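Local coordinates for protein alpha-1,2-Mannosidase (Trichoderma reesei, PDB 1HCU) that probably trims alpha-1,2-linked mannose residues from high-mannose N-glycans as a calcium-dependent glycoside hydrolase of family 47, at residues 15-27 and 453-466. Numbering follows the deposited sequence.
Sequences RAAAVKAAFQTSW and WFAEALKYAYLIFA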
ATOM      1  N   ARG A  15     -13.832   7.153  18.733  1.00 21.16           N
ATOM      2  CA  ARG A  15     -13.552   6.395  17.520  1.00 19.62           C
ATOM      3  C   ARG A  15     -12.093   5.903  17.480  1.00 18.39           C
ATOM      4  O   ARG A  15     -11.831   4.726  17.231  1.00 15.95           O
ATOM      5  CB  ARG A  15     -13.850   7.278  16.306  1.00 21.30           C
ATOM      6  CG  ARG A  15     -14.929   6.736  15.393  1.00 23.91           C
ATOM      7  CD  ARG A  15     -16.304   7.346  15.613  1.00 24.32           C
ATOM      8  NE  ARG A  15     -16.721   8.047  14.406  1.00 27.83           N
ATOM      9  CZ  ARG A  15     -17.980   8.271  14.050  1.00 30.33           C
ATOM     10  NH1 ARG A  15     -18.236   8.920  12.921  1.00 30.64           N
ATOM     11  NH2 ARG A  15     -18.981   7.842  14.806  1.00 32.30           N
ATOM     12  N   ALA A  16     -11.150   6.805  17.742  1.00 16.41           N
ATOM     13  CA  ALA A  16      -9.729   6.462  17.738  1.00 16.76           C
ATOM     14  C   ALA A  16      -9.423   5.364  18.751  1.00 16.56           C
ATOM     15  O   ALA A  16      -8.622   4.467  18.479  1.00 16.39           O
ATOM     16  CB  ALA A  16      -8.883   7.712  18.043  1.00 13.33           C
ATOM     17  N   ALA A  17     -10.059   5.439  19.917  1.00 16.17           N
ATOM     18  CA  ALA A  17      -9.859   4.446  20.964  1.00 15.59           C
ATOM     19  C   ALA A  17     -10.287   3.067  20.475  1.00 16.03           C
ATOM     20  O   ALA A  17      -9.613   2.072  20.761  1.00 16.99           O
ATOM     21  CB  ALA A  17     -10.650   4.833  22.226  1.00 13.91           C
ATOM     22  N   ALA A  18     -11.397   3.003  19.734  1.00 13.60           N
ATOM     23  CA  ALA A  18     -11.876   1.722  19.217  1.00 13.73           C
ATOM     24  C   ALA A  18     -10.840   1.071  18.295  1.00 13.86           C
ATOM     25  O   ALA A  18     -10.571  -0.133  18.398  1.00 14.21           O
ATOM     26  CB  ALA A  18     -13.196   1.905  18.478  1.00 13.72           C
ATOM     27  N   VAL A  19     -10.250   1.865  17.405  1.00 14.10           N
ATOM     28  CA  VAL A  19      -9.242   1.348  16.480  1.00 15.48           C
ATOM     29  C   VAL A  19      -8.017   0.892  17.273  1.00 16.34           C
ATOM     30  O   VAL A  19      -7.437  -0.163  17.007  1.00 15.42           O
ATOM     31  CB  VAL A  19      -8.827   2.428  15.457  1.00 14.92           C
ATOM     32  CG1 VAL A  19      -7.794   1.868  14.484  1.00 13.17           C
ATOM     33  CG2 VAL A  19     -10.054   2.915  14.708  1.00 13.77           C
ATOM     34  N   LYS A  20      -7.639   1.690  18.264  1.00 18.42           N
ATOM     35  CA  LYS A  20      -6.502   1.358  19.104  1.00 18.21           C
ATOM     36  C   LYS A  20      -6.795   0.035  19.824  1.00 17.53           C
ATOM     37  O   LYS A  20      -5.909  -0.806  19.980  1.00 18.30           O
ATOM     38  CB  LYS A  20      -6.251   2.493  20.095  1.00 16.86           C
ATOM     39  CG  LYS A  20      -4.994   2.319  20.908  1.00 22.22           C
ATOM     40  CD  LYS A  20      -4.689   3.550  21.747  1.00 21.32           C
ATOM     41  CE  LYS A  20      -3.438   3.303  22.570  1.00 22.63           C
ATOM     42  NZ  LYS A  20      -3.040   4.478  23.376  1.00 24.83           N
ATOM     43  N   ALA A  21      -8.047  -0.159  20.232  1.00 16.77           N
ATOM     44  CA  ALA A  21      -8.455  -1.386  20.912  1.00 15.79           C
ATOM     45  C   ALA A  21      -8.366  -2.599  19.973  1.00 14.67           C
ATOM     46  O   ALA A  21      -7.976  -3.690  20.402  1.00 17.28           O
ATOM     47  CB  ALA A  21      -9.886  -1.236  21.458  1.00 17.40           C
ATOM     48  N   ALA A  22      -8.731  -2.416  18.705  1.00 11.26           N
ATOM     49  CA  ALA A  22      -8.650  -3.505  17.724  1.00 10.41           C
ATOM     50  C   ALA A  22      -7.190  -3.877  17.478  1.00 11.51           C
ATOM     51  O   ALA A  22      -6.858  -5.051  17.269  1.00 11.66           O
ATOM     52  CB  ALA A  22      -9.310  -3.098  16.409  1.00  8.02           C
ATOM     53  N   PHE A  23      -6.317  -2.874  17.503  1.00 10.74           N
ATOM     54  CA  PHE A  23      -4.895  -3.115  17.306  1.00 11.90           C
ATOM     55  C   PHE A  23      -4.352  -3.887  18.514  1.00 12.67           C
ATOM     56  O   PHE A  23      -3.625  -4.868  18.351  1.00 12.15           O
ATOM     57  CB  PHE A  23      -4.151  -1.780  17.120  1.00 13.50           C
ATOM     58  CG  PHE A  23      -2.664  -1.929  16.915  1.00 14.89           C
ATOM     59  CD1 PHE A  23      -1.810  -2.091  18.005  1.00 13.50           C
ATOM     60  CD2 PHE A  23      -2.120  -1.926  15.632  1.00 14.15           C
ATOM     61  CE1 PHE A  23      -0.437  -2.249  17.825  1.00 15.67           C
ATOM     62  CE2 PHE A  23      -0.743  -2.086  15.437  1.00 18.07           C
ATOM     63  CZ  PHE A  23       0.102  -2.247  16.538  1.00 16.02           C
ATOM     64  N   GLN A  24      -4.728  -3.455  19.718  1.00 13.43           N
ATOM     65  CA  GLN A  24      -4.286  -4.106  20.953  1.00 14.73           C
ATOM     66  C   GLN A  24      -4.611  -5.606  20.938  1.00 15.56           C
ATOM     67  O   GLN A  24      -3.748  -6.449  21.207  1.00 14.00           O
ATOM     68  CB  GLN A  24      -4.962  -3.442  22.165  1.00 16.86           C
ATOM     69  CG  GLN A  24      -4.482  -3.966  23.519  1.00 18.43           C
ATOM     70  CD  GLN A  24      -3.072  -3.522  23.852  1.00 18.03           C
ATOM     71  OE1 GLN A  24      -2.292  -4.282  24.413  1.00 23.64           O
ATOM     72  NE2 GLN A  24      -2.743  -2.285  23.514  1.00 17.73           N
ATOM     73  N   THR A  25      -5.864  -5.921  20.614  1.00 15.98           N
ATOM     74  CA  THR A  25      -6.338  -7.300  20.540  1.00 15.00           C
ATOM     75  C   THR A  25      -5.502  -8.103  19.527  1.00 16.26           C
ATOM     76  O   THR A  25      -4.953  -9.170  19.846  1.00 14.51           O
ATOM     77  CB  THR A  25      -7.827  -7.316  20.130  1.00 14.92           C
ATOM     78  OG1 THR A  25      -8.593  -6.608  21.115  1.00 14.35           O
ATOM     79  CG2 THR A  25      -8.345  -8.730  20.006  1.00 13.74           C
ATOM     80  N   SER A  26      -5.406  -7.573  18.311  1.00 15.58           N
ATOM     81  CA  SER A  26      -4.639  -8.196  17.239  1.00 15.25           C
ATOM     82  C   SER A  26      -3.193  -8.463  17.689  1.00 15.95           C
ATOM     83  O   SER A  26      -2.645  -9.541  17.445  1.00 14.27           O
ATOM     84  CB  SER A  26      -4.648  -7.285  16.008  1.00 13.71           C
ATOM     85  OG  SER A  26      -5.983  -6.966  15.634  1.00 16.55           O
ATOM     86  N   TRP A  27      -2.585  -7.488  18.363  1.00 15.66           N
ATOM     87  CA  TRP A  27      -1.219  -7.661  18.838  1.00 16.92           C
ATOM     88  C   TRP A  27      -1.079  -8.755  19.895  1.00 17.80           C
ATOM     89  O   TRP A  27      -0.219  -9.627  19.773  1.00 18.29           O
ATOM     90  CB  TRP A  27      -0.657  -6.356  19.398  1.00 18.26           C
ATOM     91  CG  TRP A  27       0.706  -6.558  19.992  1.00 20.43           C
ATOM     92  CD1 TRP A  27       1.021  -6.664  21.322  1.00 18.97           C
ATOM     93  CD2 TRP A  27       1.922  -6.783  19.273  1.00 19.47           C
ATOM     94  NE1 TRP A  27       2.356  -6.946  21.469  1.00 19.44           N
ATOM     95  CE2 TRP A  27       2.934  -7.026  20.228  1.00 20.18           C
ATOM     96  CE3 TRP A  27       2.254  -6.809  17.913  1.00 19.60           C
ATOM     97  CZ2 TRP A  27       4.258  -7.292  19.865  1.00 19.07           C
ATOM     98  CZ3 TRP A  27       3.577  -7.075  17.552  1.00 19.94           C
ATOM     99  CH2 TRP A  27       4.559  -7.312  18.526  1.00 19.15           C
ATOM    100  N   TRP A 453      -2.450  -5.538   8.054  1.00 13.03           N
ATOM    101  CA  TRP A 453      -3.603  -5.225   8.891  1.00 13.63           C
ATOM    102  C   TRP A 453      -3.035  -4.297   9.970  1.00 13.88           C
ATOM    103  O   TRP A 453      -3.610  -3.251  10.271  1.00 16.48           O
ATOM    104  CB  TRP A 453      -4.164  -6.503   9.507  1.00 13.22           C
ATOM    105  CG  TRP A 453      -5.169  -6.305  10.609  1.00 13.01           C
ATOM    106  CD1 TRP A 453      -5.076  -6.777  11.886  1.00 13.20           C
ATOM    107  CD2 TRP A 453      -6.444  -5.648  10.518  1.00 12.60           C
ATOM    108  NE1 TRP A 453      -6.210  -6.460  12.596  1.00 12.48           N
ATOM    109  CE2 TRP A 453      -7.065  -5.768  11.782  1.00 12.01           C
ATOM    110  CE3 TRP A 453      -7.121  -4.973   9.493  1.00 11.58           C
ATOM    111  CZ2 TRP A 453      -8.333  -5.241  12.049  1.00 13.33           C
ATOM    112  CZ3 TRP A 453      -8.381  -4.448   9.757  1.00 12.45           C
ATOM    113  CH2 TRP A 453      -8.975  -4.586  11.029  1.00 13.43           C
ATOM    114  N   PHE A 454      -1.880  -4.675  10.518  1.00 11.79           N
ATOM    115  CA  PHE A 454      -1.201  -3.888  11.543  1.00 12.52           C
ATOM    116  C   PHE A 454      -0.642  -2.571  11.013  1.00 13.34           C
ATOM    117  O   PHE A 454      -0.833  -1.514  11.614  1.00 12.54           O
ATOM    118  CB  PHE A 454      -0.017  -4.660  12.143  1.00 12.99           C
ATOM    119  CG  PHE A 454      -0.410  -5.758  13.078  1.00 15.15           C
ATOM    120  CD1 PHE A 454      -0.243  -7.092  12.714  1.00 15.58           C
ATOM    121  CD2 PHE A 454      -0.941  -5.465  14.331  1.00 15.76           C
ATOM    122  CE1 PHE A 454      -0.597  -8.114  13.581  1.00 16.11           C
ATOM    123  CE2 PHE A 454      -1.299  -6.481  15.207  1.00 15.80           C
ATOM    124  CZ  PHE A 454      -1.128  -7.808  14.833  1.00 16.39           C
ATOM    125  N   ALA A 455       0.051  -2.644   9.884  1.00 11.50           N
ATOM    126  CA  ALA A 455       0.689  -1.469   9.311  1.00 11.12           C
ATOM    127  C   ALA A 455      -0.192  -0.459   8.599  1.00 10.64           C
ATOM    128  O   ALA A 455       0.047   0.746   8.687  1.00  8.92           O
ATOM    129  CB  ALA A 455       1.801  -1.912   8.364  1.00  9.75           C
ATOM    130  N   GLU A 456      -1.214  -0.943   7.905  1.00 10.92           N
ATOM    131  CA  GLU A 456      -2.049  -0.054   7.109  1.00 10.16           C
ATOM    132  C   GLU A 456      -3.499   0.177   7.507  1.00  9.34           C
ATOM    133  O   GLU A 456      -3.894   1.293   7.824  1.00  9.35           O
ATOM    134  CB  GLU A 456      -2.015  -0.531   5.657  1.00 11.88           C
ATOM    135  CG  GLU A 456      -0.622  -0.698   5.077  1.00 14.75           C
ATOM    136  CD  GLU A 456      -0.658  -0.864   3.562  1.00 16.63           C
ATOM    137  OE1 GLU A 456      -0.439  -1.994   3.070  1.00 17.48           O
ATOM    138  OE2 GLU A 456      -0.920   0.141   2.869  1.00 15.10           O
ATOM    139  N   ALA A 457      -4.308  -0.870   7.449  1.00  9.81           N
ATOM    140  CA  ALA A 457      -5.707  -0.717   7.786  1.00 10.31           C
ATOM    141  C   ALA A 457      -5.904  -0.035   9.135  1.00 10.37           C
ATOM    142  O   ALA A 457      -6.623   0.957   9.225  1.00 12.09           O
ATOM    143  CB  ALA A 457      -6.400  -2.063   7.769  1.00  8.92           C
ATOM    144  N   LEU A 458      -5.254  -0.543  10.178  1.00 11.59           N
ATOM    145  CA  LEU A 458      -5.411   0.037  11.514  1.00 11.38           C
ATOM    146  C   LEU A 458      -4.744   1.408  11.661  1.00 12.22           C
ATOM    147  O   LEU A 458      -5.172   2.234  12.470  1.00 13.73           O
ATOM    148  CB  LEU A 458      -4.887  -0.945  12.575  1.00 10.57           C
ATOM    149  CG  LEU A 458      -5.728  -2.227  12.745  1.00 10.99           C
ATOM    150  CD1 LEU A 458      -5.057  -3.181  13.742  1.00 10.02           C
ATOM    151  CD2 LEU A 458      -7.120  -1.859  13.247  1.00  9.34           C
ATOM    152  N   LYS A 459      -3.707   1.649  10.865  1.00 11.78           N
ATOM    153  CA  LYS A 459      -2.984   2.914  10.884  1.00 12.17           C
ATOM    154  C   LYS A 459      -3.848   4.036  10.283  1.00 11.18           C
ATOM    155  O   LYS A 459      -4.058   5.065  10.911  1.00  9.04           O
ATOM    156  CB  LYS A 459      -1.674   2.763  10.092  1.00 13.62           C
ATOM    157  CG  LYS A 459      -0.913   4.063   9.854  1.00 13.59           C
ATOM    158  CD  LYS A 459       0.210   4.255  10.829  1.00 16.43           C
ATOM    159  CE  LYS A 459       1.581   3.945  10.224  1.00 13.77           C
ATOM    160  NZ  LYS A 459       1.813   2.511   9.882  1.00 12.77           N
ATOM    161  N   TYR A 460      -4.353   3.841   9.068  1.00 10.89           N
ATOM    162  CA  TYR A 460      -5.177   4.877   8.449  1.00 10.14           C
ATOM    163  C   TYR A 460      -6.478   5.095   9.222  1.00 12.46           C
ATOM    164  O   TYR A 460      -6.911   6.235   9.391  1.00 12.16           O
ATOM    165  CB  TYR A 460      -5.477   4.538   6.982  1.00  9.13           C
ATOM    166  CG  TYR A 460      -4.264   4.639   6.068  1.00 12.01           C
ATOM    167  CD1 TYR A 460      -3.567   5.843   5.921  1.00 10.84           C
ATOM    168  CD2 TYR A 460      -3.798   3.522   5.374  1.00 10.27           C
ATOM    169  CE1 TYR A 460      -2.430   5.923   5.107  1.00 13.57           C
ATOM    170  CE2 TYR A 460      -2.671   3.593   4.559  1.00 12.79           C
ATOM    171  CZ  TYR A 460      -1.987   4.791   4.430  1.00 14.33           C
ATOM    172  OH  TYR A 460      -0.858   4.851   3.639  1.00 15.16           O
ATOM    173  N   ALA A 461      -7.090   4.007   9.695  1.00 11.72           N
ATOM    174  CA  ALA A 461      -8.334   4.100  10.449  1.00 13.02           C
ATOM    175  C   ALA A 461      -8.138   4.958  11.704  1.00 13.04           C
ATOM    176  O   ALA A 461      -8.970   5.804  12.036  1.00 12.84           O
ATOM    177  CB  ALA A 461      -8.823   2.706  10.835  1.00 12.91           C
ATOM    178  N   TYR A 462      -7.019   4.744  12.383  1.00 11.93           N
ATOM    179  CA  TYR A 462      -6.701   5.490  13.584  1.00 11.70           C
ATOM    180  C   TYR A 462      -6.423   6.972  13.312  1.00 13.47           C
ATOM    181  O   TYR A 462      -6.994   7.851  13.962  1.00 14.06           O
ATOM    182  CB  TYR A 462      -5.482   4.874  14.253  1.00 11.12           C
ATOM    183  CG  TYR A 462      -5.032   5.633  15.464  1.00 13.16           C
ATOM    184  CD1 TYR A 462      -5.771   5.594  16.640  1.00 14.44           C
ATOM    185  CD2 TYR A 462      -3.880   6.413  15.431  1.00 13.57           C
ATOM    186  CE1 TYR A 462      -5.382   6.310  17.754  1.00 14.67           C
ATOM    187  CE2 TYR A 462      -3.480   7.137  16.544  1.00 15.24           C
ATOM    188  CZ  TYR A 462      -4.239   7.077  17.701  1.00 15.11           C
ATOM    189  OH  TYR A 462      -3.856   7.774  18.814  1.00 20.45           O
ATOM    190  N   LEU A 463      -5.542   7.240  12.351  1.00 12.70           N
ATOM    191  CA  LEU A 463      -5.155   8.603  12.014  1.00 12.46           C
ATOM    192  C   LEU A 463      -6.304   9.497  11.580  1.00 12.22           C
ATOM    193  O   LEU A 463      -6.261  10.713  11.781  1.00 11.40           O
ATOM    194  CB  LEU A 463      -4.070   8.591  10.924  1.00 13.33           C
ATOM    195  CG  LEU A 463      -2.726   7.993  11.366  1.00 13.78           C
ATOM    196  CD1 LEU A 463      -1.755   7.927  10.180  1.00  9.87           C
ATOM    197  CD2 LEU A 463      -2.149   8.845  12.495  1.00 10.57           C
ATOM    198  N   ILE A 464      -7.338   8.913  10.991  1.00 11.97           N
ATOM    199  CA  ILE A 464      -8.456   9.727  10.558  1.00 13.60           C
ATOM    200  C   ILE A 464      -9.300  10.221  11.755  1.00 15.41           C
ATOM    201  O   ILE A 464     -10.020  11.216  11.639  1.00 15.37           O
ATOM    202  CB  ILE A 464      -9.318   8.964   9.516  1.00 13.17           C
ATOM    203  CG1 ILE A 464     -10.182   9.963   8.743  1.00 15.19           C
ATOM    204  CG2 ILE A 464     -10.146   7.890  10.189  1.00 15.38           C
ATOM    205  CD1 ILE A 464     -10.888   9.364   7.542  1.00 15.56           C
ATOM    206  N   PHE A 465      -9.178   9.552  12.906  1.00 14.79           N
ATOM    207  CA  PHE A 465      -9.914   9.940  14.120  1.00 15.93           C
ATOM    208  C   PHE A 465      -8.967  10.555  15.174  1.00 18.22           C
ATOM    209  O   PHE A 465      -9.409  11.212  16.118  1.00 17.87           O
ATOM    210  CB  PHE A 465     -10.622   8.718  14.744  1.00 11.23           C
ATOM    211  CG  PHE A 465     -11.562   7.987  13.799  1.00  9.23           C
ATOM    212  CD1 PHE A 465     -12.636   8.653  13.201  1.00  6.42           C
ATOM    213  CD2 PHE A 465     -11.379   6.629  13.522  1.00  4.24           C
ATOM    214  CE1 PHE A 465     -13.508   7.979  12.348  1.00  6.54           C
ATOM    215  CE2 PHE A 465     -12.245   5.947  12.666  1.00  6.02           C
ATOM    216  CZ  PHE A 465     -13.315   6.622  12.076  1.00  4.85           C
ATOM    217  N   ALA A 466      -7.666  10.339  14.988  1.00 20.07           N
ATOM    218  CA  ALA A 466      -6.633  10.815  15.909  1.00 21.67           C
ATOM    219  C   ALA A 466      -6.358  12.315  15.929  1.00 23.18           C
ATOM    220  O   ALA A 466      -6.872  13.074  15.109  1.00 23.89           O
ATOM    221  CB  ALA A 466      -5.320  10.068  15.639  1.00 19.73           C
TER
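W453 gives the indole N-H of its ring to S26: NE1 lies 3.1 Å from S26 OG, the N-H...O angle is 158°, and the hydroxyl oxygen sits in the indole plane. That hydroxyl donates in turn to A22 O, 2.7 Å from S26 OG, a carbonyl that also accepts S26 N from the opposite face of its plane; accepting from W453 and donating to A22 O, the S26 hydroxyl is held in its rotation by two bonds. F454 turns its ring edge to the face of F23 in an offset edge-to-face pair, with planes at 82° and CD2 of F454 3.6 Å from CE2 of F23. Farther round the same edge, F454 CZ lies 3.5 Å from S26 O and CE2 meets W27 N. L458 is a knob in the hole formed by V19, A22, F23 and S26; its two methyls divide the work, CD1 meeting F23 and CD2 reaching V19 and A22. The reciprocal knob is V19, set among L458, A461, Y462 and F465. Its CG1, anti to the backbone N, points into the L458-Y462 turn and lies 3.3 Å from L458 O. The ring edge of Y462 meets A16 O, 3.6 Å from CD1, while CE1 packs against A16 CB. At F465 the aliphatic part of R15 lies over one ring face: R15 CG is 3.5 Å from the ring centroid and sits over the centre of the ring, a CH-pi contact backed on the opposite face by I464 CG2. The guanidinium of R15 continues to a salt bridge with D412. Axes 8.3 Å apart at 159°, with the reciprocal knobs, identify a closely packed, nearly antiparallel helix pair joining the N-terminal helix 13-33 to helix 451-465, consistent with the (alpha/alpha)7 barrel of family 47 mannosidases.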